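Local coordinates for hypothetical protein (PDB 4KH9), which is of unknown function but binds calcium, and is built from an N-terminal domain followed by two domains of the E-set clan, at residues I40-R45 and V166-L171; D177-T182 and A225-E230; S184-I189 and K217-E222; E236-E241 and T259-S264. One frame throughout, in Å; residues are numbered along the deposited sequence.

Interaction 1: residues I40-R45 and V166-L171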
# COMPACT_ATOMS: atom_id res chain seq x y z
N ILE A 40 8.55 3.33 9.11
CA ILE A 40 9.81 3.74 8.47
C ILE A 40 9.99 2.96 7.16
O ILE A 40 10.61 3.47 6.23
CB ILE A 40 11.07 3.62 9.40
CG1 ILE A 40 11.37 2.16 9.84
CG2 ILE A 40 10.98 4.56 10.62
CD1 ILE A 40 12.62 1.55 9.23
N SER A 41 9.45 1.72 7.11
CA SER A 41 9.60 0.84 5.96
C SER A 41 8.30 0.16 5.60
O SER A 41 7.50 -0.12 6.49
CB SER A 41 10.65 -0.22 6.27
OG SER A 41 11.11 -0.85 5.08
N ASN A 42 8.09 -0.14 4.30
CA ASN A 42 6.90 -0.84 3.85
C ASN A 42 7.31 -2.27 3.46
O ASN A 42 6.64 -2.88 2.62
CB ASN A 42 6.17 -0.10 2.68
CG ASN A 42 6.93 0.08 1.39
OD1 ASN A 42 8.07 -0.39 1.24
ND2 ASN A 42 6.31 0.77 0.41
N VAL A 43 8.40 -2.80 4.05
CA VAL A 43 8.82 -4.20 3.82
C VAL A 43 7.61 -5.10 4.17
O VAL A 43 6.96 -4.88 5.18
CB VAL A 43 10.10 -4.61 4.63
CG1 VAL A 43 10.40 -6.11 4.52
CG2 VAL A 43 11.31 -3.80 4.18
N ARG A 44 7.30 -6.03 3.30
CA ARG A 44 6.19 -6.94 3.47
C ARG A 44 6.61 -8.34 3.03
O ARG A 44 7.15 -8.50 1.94
CB ARG A 44 4.96 -6.45 2.68
CG ARG A 44 4.11 -5.42 3.39
CD ARG A 44 3.38 -6.02 4.58
NE ARG A 44 2.68 -5.02 5.38
CZ ARG A 44 3.20 -4.42 6.45
NH1 ARG A 44 4.43 -4.71 6.85
NH2 ARG A 44 2.49 -3.53 7.13
N ARG A 45 6.35 -9.35 3.89
CA ARG A 45 6.59 -10.73 3.53
C ARG A 45 5.26 -11.49 3.30
O ARG A 45 4.27 -11.22 3.97
CB ARG A 45 7.43 -11.43 4.58
CG ARG A 45 8.88 -10.91 4.59
CD ARG A 45 9.76 -11.61 5.64
NE ARG A 45 9.51 -11.16 7.00
CZ ARG A 45 10.13 -10.13 7.56
NH1 ARG A 45 11.02 -9.42 6.87
NH2 ARG A 45 9.84 -9.78 8.81
N VAL A 166 8.95 -8.03 -0.33
CA VAL A 166 8.80 -6.89 -1.25
C VAL A 166 8.90 -5.60 -0.45
O VAL A 166 8.50 -5.56 0.72
CB VAL A 166 7.49 -6.93 -2.07
CG1 VAL A 166 7.39 -8.21 -2.88
CG2 VAL A 166 6.25 -6.74 -1.18
N GLU A 167 9.40 -4.54 -1.08
CA GLU A 167 9.46 -3.19 -0.49
C GLU A 167 9.75 -2.14 -1.56
O GLU A 167 10.30 -2.48 -2.59
CB GLU A 167 10.51 -3.07 0.64
CG GLU A 167 11.93 -3.37 0.24
CD GLU A 167 12.97 -3.04 1.30
OE1 GLU A 167 13.06 -1.85 1.69
OE2 GLU A 167 13.70 -3.96 1.71
N THR A 168 9.39 -0.87 -1.30
CA THR A 168 9.72 0.23 -2.23
C THR A 168 10.75 1.13 -1.51
O THR A 168 10.90 1.03 -0.29
CB THR A 168 8.48 0.96 -2.72
OG1 THR A 168 7.79 1.55 -1.62
CG2 THR A 168 7.52 0.06 -3.49
N ASP A 169 11.51 1.93 -2.26
CA ASP A 169 12.59 2.75 -1.67
C ASP A 169 12.04 3.92 -0.82
O ASP A 169 12.81 4.56 -0.09
CB ASP A 169 13.54 3.29 -2.75
CG ASP A 169 12.93 4.14 -3.87
OD1 ASP A 169 11.74 3.96 -4.18
OD2 ASP A 169 13.69 4.86 -4.53
N SER A 170 10.73 4.19 -0.91
CA SER A 170 10.07 5.26 -0.16
C SER A 170 8.64 4.85 0.12
O SER A 170 8.10 3.94 -0.53
CB SER A 170 10.13 6.58 -0.93
OG SER A 170 9.41 7.61 -0.28
N LEU A 171 8.03 5.51 1.13
CA LEU A 171 6.63 5.30 1.54
C LEU A 171 5.74 6.23 0.79
O LEU A 171 4.54 5.96 0.65
CB LEU A 171 6.45 5.54 3.05
CG LEU A 171 7.05 4.54 4.04
CD1 LEU A 171 6.88 5.06 5.44
CD2 LEU A 171 6.32 3.25 3.98
O HOH W 1 10.38 0.85 2.64

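Interaction 2: residues D177-T182 and A225-E230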
# COMPACT_ATOMS: atom_id res chain seq x y z
N ASP A 177 8.26 11.15 -9.83
CA ASP A 177 9.29 10.39 -9.13
C ASP A 177 9.49 9.02 -9.76
O ASP A 177 8.54 8.43 -10.29
CB ASP A 177 8.92 10.19 -7.66
CG ASP A 177 9.04 11.43 -6.78
OD1 ASP A 177 9.58 12.45 -7.26
OD2 ASP A 177 8.59 11.37 -5.61
N LYS A 178 10.69 8.50 -9.65
CA LYS A 178 11.00 7.14 -10.04
C LYS A 178 10.88 6.26 -8.80
O LYS A 178 11.51 6.53 -7.77
CB LYS A 178 12.39 7.03 -10.67
CG LYS A 178 12.71 5.60 -11.17
CD LYS A 178 13.59 5.60 -12.44
CE LYS A 178 14.98 6.14 -12.20
NZ LYS A 178 15.86 6.00 -13.39
N LEU A 179 10.05 5.23 -8.89
CA LEU A 179 9.87 4.26 -7.82
C LEU A 179 10.85 3.12 -8.05
O LEU A 179 10.97 2.65 -9.18
CB LEU A 179 8.41 3.75 -7.80
CG LEU A 179 8.06 2.70 -6.71
CD1 LEU A 179 6.63 2.83 -6.32
CD2 LEU A 179 8.26 1.29 -7.23
N LYS A 180 11.51 2.64 -7.00
CA LYS A 180 12.36 1.47 -7.06
C LYS A 180 11.82 0.42 -6.07
O LYS A 180 11.57 0.73 -4.91
CB LYS A 180 13.82 1.82 -6.80
CG LYS A 180 14.78 0.67 -7.02
CD LYS A 180 16.18 1.11 -6.56
CE LYS A 180 17.18 0.01 -6.70
NZ LYS A 180 18.48 0.34 -6.04
N ALA A 181 11.59 -0.82 -6.54
CA ALA A 181 11.12 -1.91 -5.69
C ALA A 181 12.16 -3.02 -5.63
O ALA A 181 12.95 -3.19 -6.56
CB ALA A 181 9.80 -2.46 -6.22
N THR A 182 12.21 -3.71 -4.50
CA THR A 182 13.07 -4.87 -4.32
C THR A 182 12.16 -6.03 -4.04
O THR A 182 11.26 -5.90 -3.21
CB THR A 182 14.11 -4.64 -3.22
OG1 THR A 182 14.69 -3.35 -3.42
CG2 THR A 182 15.20 -5.74 -3.22
N ALA A 225 9.80 2.16 -12.16
CA ALA A 225 8.77 2.83 -12.94
C ALA A 225 8.71 4.29 -12.55
O ALA A 225 9.03 4.63 -11.41
CB ALA A 225 7.41 2.16 -12.71
N THR A 226 8.24 5.13 -13.46
CA THR A 226 7.99 6.56 -13.24
C THR A 226 6.56 6.69 -12.83
O THR A 226 5.67 6.14 -13.50
CB THR A 226 8.31 7.38 -14.53
OG1 THR A 226 9.69 7.22 -14.78
CG2 THR A 226 8.02 8.89 -14.37
N LEU A 227 6.31 7.45 -11.77
CA LEU A 227 4.94 7.65 -11.30
C LEU A 227 4.45 8.93 -11.93
O LEU A 227 4.96 10.02 -11.64
CB LEU A 227 4.87 7.67 -9.77
CG LEU A 227 5.20 6.34 -9.08
CD1 LEU A 227 5.65 6.58 -7.68
CD2 LEU A 227 4.00 5.38 -9.08
N ASP A 228 3.54 8.79 -12.89
CA ASP A 228 3.12 9.96 -13.62
C ASP A 228 1.60 10.02 -13.77
O ASP A 228 1.10 10.64 -14.71
CB ASP A 228 3.82 10.02 -15.00
CG ASP A 228 3.63 8.82 -15.91
OD1 ASP A 228 2.84 7.91 -15.55
OD2 ASP A 228 4.26 8.80 -16.99
N SER A 229 0.88 9.40 -12.82
CA SER A 229 -0.58 9.49 -12.80
C SER A 229 -0.97 10.94 -12.48
O SER A 229 -0.35 11.55 -11.61
CB SER A 229 -1.14 8.52 -11.76
OG SER A 229 -2.54 8.67 -11.62
N GLU A 230 -1.96 11.49 -13.18
CA GLU A 230 -2.38 12.88 -12.96
C GLU A 230 -3.66 12.95 -12.14
O GLU A 230 -4.15 14.05 -11.87
CB GLU A 230 -2.58 13.62 -14.30
CG GLU A 230 -1.28 13.87 -15.03
CD GLU A 230 -1.44 14.58 -16.37
OE1 GLU A 230 -1.62 15.81 -16.37
OE2 GLU A 230 -1.36 13.89 -17.41

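Interaction 3: residues S184-I189 and K217-E222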
# COMPACT_ATOMS: atom_id res chain seq x y z
N SER A 184 12.35 -10.24 -3.35
CA SER A 184 13.26 -11.34 -3.00
C SER A 184 12.51 -12.57 -2.55
O SER A 184 11.54 -12.48 -1.82
CB SER A 184 14.22 -10.93 -1.89
OG SER A 184 14.52 -9.55 -1.93
N LEU A 185 12.98 -13.73 -3.00
CA LEU A 185 12.42 -15.01 -2.61
C LEU A 185 13.39 -15.68 -1.65
O LEU A 185 14.54 -15.92 -2.02
CB LEU A 185 12.13 -15.90 -3.84
CG LEU A 185 11.40 -17.23 -3.53
CD1 LEU A 185 9.99 -16.97 -2.96
CD2 LEU A 185 11.29 -18.09 -4.77
N HIS A 186 12.92 -16.00 -0.42
CA HIS A 186 13.77 -16.58 0.61
C HIS A 186 13.28 -17.92 1.18
O HIS A 186 12.08 -18.19 1.26
CB HIS A 186 13.89 -15.62 1.80
CG HIS A 186 14.46 -14.27 1.46
ND1 HIS A 186 15.82 -14.10 1.22
CD2 HIS A 186 13.86 -13.06 1.39
CE1 HIS A 186 15.98 -12.80 1.00
NE2 HIS A 186 14.83 -12.14 1.12
N ASN A 187 14.26 -18.70 1.66
CA ASN A 187 14.19 -19.98 2.37
C ASN A 187 15.57 -20.13 3.00
O ASN A 187 16.55 -20.07 2.27
CB ASN A 187 13.81 -21.11 1.41
CG ASN A 187 13.71 -22.47 2.06
OD1 ASN A 187 14.71 -23.05 2.48
ND2 ASN A 187 12.52 -23.03 2.08
N ASP A 188 15.67 -20.23 4.34
CA ASP A 188 17.01 -20.26 4.97
C ASP A 188 17.79 -21.60 4.74
O ASP A 188 18.95 -21.69 5.13
CB ASP A 188 16.94 -19.94 6.47
CG ASP A 188 16.18 -20.90 7.37
OD1 ASP A 188 15.39 -21.72 6.84
OD2 ASP A 188 16.34 -20.79 8.61
N ILE A 189 17.20 -22.57 4.02
CA ILE A 189 17.85 -23.85 3.74
C ILE A 189 18.18 -24.00 2.24
O ILE A 189 19.17 -24.64 1.89
CB ILE A 189 16.95 -25.01 4.21
N LYS A 217 20.24 -10.87 -8.30
CA LYS A 217 20.76 -12.16 -7.80
C LYS A 217 19.88 -13.26 -8.32
O LYS A 217 18.82 -12.97 -8.86
CB LYS A 217 20.78 -12.18 -6.24
CG LYS A 217 21.75 -11.21 -5.58
CD LYS A 217 21.66 -11.23 -4.05
CE LYS A 217 21.87 -12.58 -3.37
NZ LYS A 217 23.16 -13.23 -3.73
N SER A 218 20.26 -14.54 -8.11
CA SER A 218 19.43 -15.67 -8.52
C SER A 218 18.00 -15.57 -7.91
O SER A 218 17.04 -15.93 -8.58
CB SER A 218 20.08 -16.99 -8.12
OG SER A 218 20.19 -17.11 -6.71
N ASN A 219 17.88 -15.02 -6.68
CA ASN A 219 16.59 -14.92 -6.00
C ASN A 219 16.15 -13.46 -5.72
O ASN A 219 15.20 -13.26 -4.96
CB ASN A 219 16.67 -15.68 -4.65
CG ASN A 219 17.59 -15.01 -3.65
OD1 ASN A 219 18.68 -14.51 -3.98
ND2 ASN A 219 17.13 -14.89 -2.42
N VAL A 220 16.85 -12.45 -6.26
CA VAL A 220 16.51 -11.04 -6.00
C VAL A 220 16.34 -10.28 -7.33
O VAL A 220 17.18 -10.37 -8.24
CB VAL A 220 17.59 -10.36 -5.10
CG1 VAL A 220 17.24 -8.90 -4.81
CG2 VAL A 220 17.81 -11.13 -3.80
N PHE A 221 15.26 -9.49 -7.39
CA PHE A 221 14.92 -8.62 -8.52
C PHE A 221 14.71 -7.21 -8.05
O PHE A 221 14.17 -6.99 -6.96
CB PHE A 221 13.63 -9.11 -9.24
CG PHE A 221 13.88 -10.23 -10.23
CD1 PHE A 221 14.11 -11.53 -9.79
CD2 PHE A 221 13.91 -9.97 -11.59
CE1 PHE A 221 14.37 -12.56 -10.71
CE2 PHE A 221 14.14 -11.00 -12.50
CZ PHE A 221 14.38 -12.28 -12.06
N GLU A 222 15.08 -6.25 -8.90
CA GLU A 222 14.78 -4.84 -8.69
C GLU A 222 13.83 -4.39 -9.77
O GLU A 222 13.94 -4.85 -10.90
CB GLU A 222 16.05 -3.98 -8.67
CG GLU A 222 16.90 -4.18 -7.42
CD GLU A 222 18.20 -3.41 -7.42
OE1 GLU A 222 18.92 -3.46 -8.45
OE2 GLU A 222 18.53 -2.81 -6.38

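Interaction 4: residues E236-E241 and T259-S264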
# COMPACT_ATOMS: atom_id res chain seq x y z
N GLU A 236 -6.64 7.65 -0.73
CA GLU A 236 -6.36 6.23 -0.96
C GLU A 236 -4.90 6.01 -1.41
O GLU A 236 -4.26 6.91 -1.97
CB GLU A 236 -7.32 5.63 -1.99
CG GLU A 236 -8.80 5.70 -1.64
CD GLU A 236 -9.72 5.40 -2.81
OE1 GLU A 236 -9.71 6.16 -3.80
OE2 GLU A 236 -10.48 4.41 -2.72
N ASN A 237 -4.38 4.80 -1.14
CA ASN A 237 -3.02 4.44 -1.48
C ASN A 237 -2.91 3.57 -2.73
O ASN A 237 -3.88 3.02 -3.24
CB ASN A 237 -2.36 3.72 -0.31
CG ASN A 237 -2.02 4.63 0.85
OD1 ASN A 237 -1.64 5.81 0.69
ND2 ASN A 237 -2.13 4.08 2.04
N TRP A 238 -1.67 3.49 -3.24
CA TRP A 238 -1.23 2.62 -4.32
C TRP A 238 -0.65 1.37 -3.73
O TRP A 238 -0.25 1.37 -2.57
CB TRP A 238 -0.16 3.33 -5.16
CG TRP A 238 -0.65 4.40 -6.07
CD1 TRP A 238 -1.19 5.60 -5.71
CD2 TRP A 238 -0.58 4.39 -7.50
NE1 TRP A 238 -1.56 6.30 -6.84
CE2 TRP A 238 -1.18 5.58 -7.96
CE3 TRP A 238 -0.17 3.43 -8.45
CZ2 TRP A 238 -1.30 5.89 -9.32
CZ3 TRP A 238 -0.29 3.73 -9.81
CH2 TRP A 238 -0.85 4.95 -10.22
N TYR A 239 -0.56 0.32 -4.55
CA TYR A 239 0.04 -0.93 -4.20
C TYR A 239 0.98 -1.41 -5.27
O TYR A 239 0.72 -1.27 -6.46
CB TYR A 239 -1.02 -2.06 -3.93
CG TYR A 239 -1.72 -1.90 -2.60
CD1 TYR A 239 -2.84 -1.07 -2.47
CD2 TYR A 239 -1.22 -2.51 -1.45
CE1 TYR A 239 -3.45 -0.86 -1.23
CE2 TYR A 239 -1.84 -2.33 -0.21
CZ TYR A 239 -2.93 -1.48 -0.10
OH TYR A 239 -3.54 -1.28 1.11
N LEU A 240 2.07 -1.95 -4.81
CA LEU A 240 2.99 -2.77 -5.56
C LEU A 240 2.44 -4.18 -5.50
O LEU A 240 2.18 -4.68 -4.40
CB LEU A 240 4.43 -2.69 -5.01
CG LEU A 240 5.39 -3.79 -5.50
CD1 LEU A 240 5.66 -3.64 -7.02
CD2 LEU A 240 6.69 -3.80 -4.70
N GLU A 241 2.19 -4.81 -6.67
CA GLU A 241 1.71 -6.20 -6.76
C GLU A 241 2.72 -7.02 -7.50
O GLU A 241 3.14 -6.63 -8.59
CB GLU A 241 0.34 -6.30 -7.50
CG GLU A 241 -0.84 -5.57 -6.91
CD GLU A 241 -2.15 -5.93 -7.60
OE1 GLU A 241 -2.12 -6.29 -8.80
OE2 GLU A 241 -3.21 -5.83 -6.94
N THR A 259 2.55 -4.43 -1.35
CA THR A 259 3.00 -3.44 -0.38
C THR A 259 2.39 -2.10 -0.83
O THR A 259 2.16 -1.86 -2.01
CB THR A 259 4.50 -3.40 -0.06
OG1 THR A 259 4.59 -2.77 1.23
CG2 THR A 259 5.34 -2.64 -1.12
N ALA A 260 2.03 -1.29 0.16
CA ALA A 260 1.37 -0.01 -0.04
C ALA A 260 2.37 1.13 -0.05
O ALA A 260 3.39 1.11 0.64
CB ALA A 260 0.33 0.22 1.06
N PHE A 261 2.03 2.17 -0.79
CA PHE A 261 2.79 3.41 -0.81
C PHE A 261 1.82 4.53 -1.12
O PHE A 261 0.75 4.30 -1.68
CB PHE A 261 3.99 3.36 -1.80
CG PHE A 261 3.64 3.20 -3.25
CD1 PHE A 261 3.54 1.92 -3.83
CD2 PHE A 261 3.46 4.31 -4.07
CE1 PHE A 261 3.24 1.76 -5.18
CE2 PHE A 261 3.19 4.16 -5.43
CZ PHE A 261 3.09 2.88 -5.98
N SER A 262 2.16 5.73 -0.66
CA SER A 262 1.33 6.92 -0.86
C SER A 262 1.83 7.71 -2.05
O SER A 262 3.04 7.75 -2.30
CB SER A 262 1.34 7.79 0.40
OG SER A 262 0.58 8.96 0.21
N TYR A 263 0.92 8.38 -2.77
CA TYR A 263 1.30 9.17 -3.94
C TYR A 263 0.53 10.50 -3.98
O TYR A 263 -0.67 10.49 -3.73
CB TYR A 263 1.04 8.36 -5.22
CG TYR A 263 1.22 9.13 -6.51
CD1 TYR A 263 2.49 9.37 -7.02
CD2 TYR A 263 0.13 9.65 -7.20
CE1 TYR A 263 2.67 10.07 -8.21
CE2 TYR A 263 0.30 10.34 -8.41
CZ TYR A 263 1.57 10.54 -8.91
OH TYR A 263 1.78 11.24 -10.06
N SER A 264 1.18 11.62 -4.35
CA SER A 264 0.45 12.89 -4.48
C SER A 264 0.92 13.71 -5.70
O SER A 264 2.00 13.50 -6.24
CB SER A 264 0.58 13.73 -3.21
OG SER A 264 1.90 14.20 -3.00
O HOH W 2 -1.85 7.74 -3.07

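Interaction 1: residues I40-R45 and V166-L171
N42 and T168 meet with their side chains crossed at about a right angle, where the antiparallel strand pairing of R44 with V166 at the edge of an E-set beta sheet gives way to loop. N42 OD1 takes the place of a backbone acceptor for T168 N, at 2.9 Å in an almost straight bond (174°), the donor tilted 16° from the carbonyl plane. ND2 turns instead to the T168 side chain and, close to the amide plane, donates a hydrogen bond to OG1 at 2.6 Å. With chi1 at 62°, CG sits between the backbone N and the carbonyl carbon, towards the opposite strand, and the two bonds then fix how the amide is turned. Asparagine suits this place because one planar group both donates and accepts. T168 OG1 donates in turn to S170 O at 2.6 Å, and N42 ND2 has a second acceptor in A260 O. V43 and E167 lie side by side, pointing the same way, with V43 CG2 against E167 CD at 3.4 Å; the branched valine covers the flank of the longer acid. L171 CD2 packs on N42 CB at 3.6 Å. A water accepts from N42 N and donates to T168 O, 3.0 Å from each.

Interaction 2: residues D177-T182 and A225-E230
L227, L179 and D177 lose the most surface here, and they do so in different ways. L227 and L179 meet through methyl and methylene groups: L227 CD1 lies 4.0 Å from L179 CB and 4.1 Å from L179 CD1, so one branch of L227 covers the root and one branch of its partner. The two side chains cross obliquely. L227 CG stands beside its own backbone N (chi1 -67°), the atom bonded to D177 O, and this keeps the branching point close to the 177-182 strand. D177 contributes its backbone: its O accepts from L227 N at 2.9 Å, while its carboxylate turns away and OD2 accepts a hydrogen bond from Q174 N, a polar end suited to a partly exposed position. The strands run as an antiparallel ladder in the central, E-set domain. K178 and T226 form a non-hydrogen-bonded pair with their side chains on the exposed face, where a long charged chain and a hydroxyl are at home. L179 and A225 form the hydrogen-bonded pair, with L179 N to A225 O at 2.8 Å and A225 N to L179 O at 3.2 Å. L179 and L227 both also touch F261 and L201, and the small A225 packs against I209 and L211.

Interaction 3: residues S184-I189 and K217-E222
N219 holds L185 at two points. Its backbone O accepts from L185 N at 3.0 Å, and its side-chain ND2 donates to L185 O at 2.8 Å in a nearly straight bond (170°). That oxygen lies close to the plane of the N219 amide, although the donor is tilted from the carbonyl plane of L185. N219 CG stands between its backbone N and carbonyl carbon (chi1 68°), which brings CG towards L185 O. Asparagine fits this position, within the tight turn K217-V220 that joins strands 208-217 and 220-226, because its side-chain N-H supplies a bond where the regular antiparallel pairing begins. Around this grip, S184 CA sends a C-H towards N219 O at 3.4 Å. The imidazole of H186 crosses the N219 side chain at about a right angle, ring and amide planes 80° apart, and H186 ND1 comes within 3.9 Å of N219 ND2. S184 and V220 form a non-hydrogen-bonded pair; S184 OG lies 4.0 Å from V220 CG1, a small side chain beside a branched one in a buried place. Strand 178-186 has strand 220-226 as one neighbour and 163-168 as the other, where H186 meets the ring of Y163; L185 reaches I253 and R255 of strand 251-264.

Interaction 4: residues E236-E241 and T259-S264
W238 and F261 face each other as a hydrogen-bonded pair of an antiparallel beta hairpin, and the indole can be followed outward from its root. W238 CB lies over one face of the F261 ring, offset toward the rim, 3.6 Å from the centroid in a CH-pi contact; its nearest ring atom is F261 CZ at 3.4 Å. W238 CG comes next, 3.9 Å from F261 CE2. The five-membered ring and the phenyl ring are near parallel, with planes at 28°, but slid so far apart that they barely overlap. On the pyrrole side CD1 leaves F261 for Y263, meeting its CB at 3.6 Å. NE1 runs on past Y263 CD2 at 3.8 Å and donates a hydrogen bond to D233 OD2, which satisfies the polar atom of a buried tryptophan. On the benzene side CE3 still touches F261 CZ, and CZ2 reaches S229. In F261, CG takes the place between backbone N and carbonyl carbon (chi1 63°), which brings the root of the ring towards strand 238-241, where its face meets W238 CB. W238, F261 and Y263 thus form an aromatic cluster, large flat groups suited to filling the interior of the domain. On the face bearing Y239 and A260, Y239 CE2 touches the small A260 CB obliquely at 3.6 Å. Beside strand 238-248 runs strand 196-202, whose L201 touches W238, L240 and F261; strand 251-264 is flanked on its other side by strand 172-174, and F261 also packs on L179 of strand 178-186.

From the N terminus, interaction 1 closes the longest loop, adding residues 40-45, from the N-terminal part of the chain, to the edge of the sheet formed mostly by the central part. The chain then passes through strand 172-174 and enters strand 178-186. Interaction 2 closes the next loop, between 177-182 and 225-230, and interaction 3 falls within that loop, pairing the same two strands farther along; the K180-E222 salt bridge links the two. Interaction 4 follows in series as a hairpin. It touches interaction 1 through T259 OG1 with N42 O and L171 O with S262 N, and interaction 2 through S229 O with Y263 OH and L179 against F261. No loops cross.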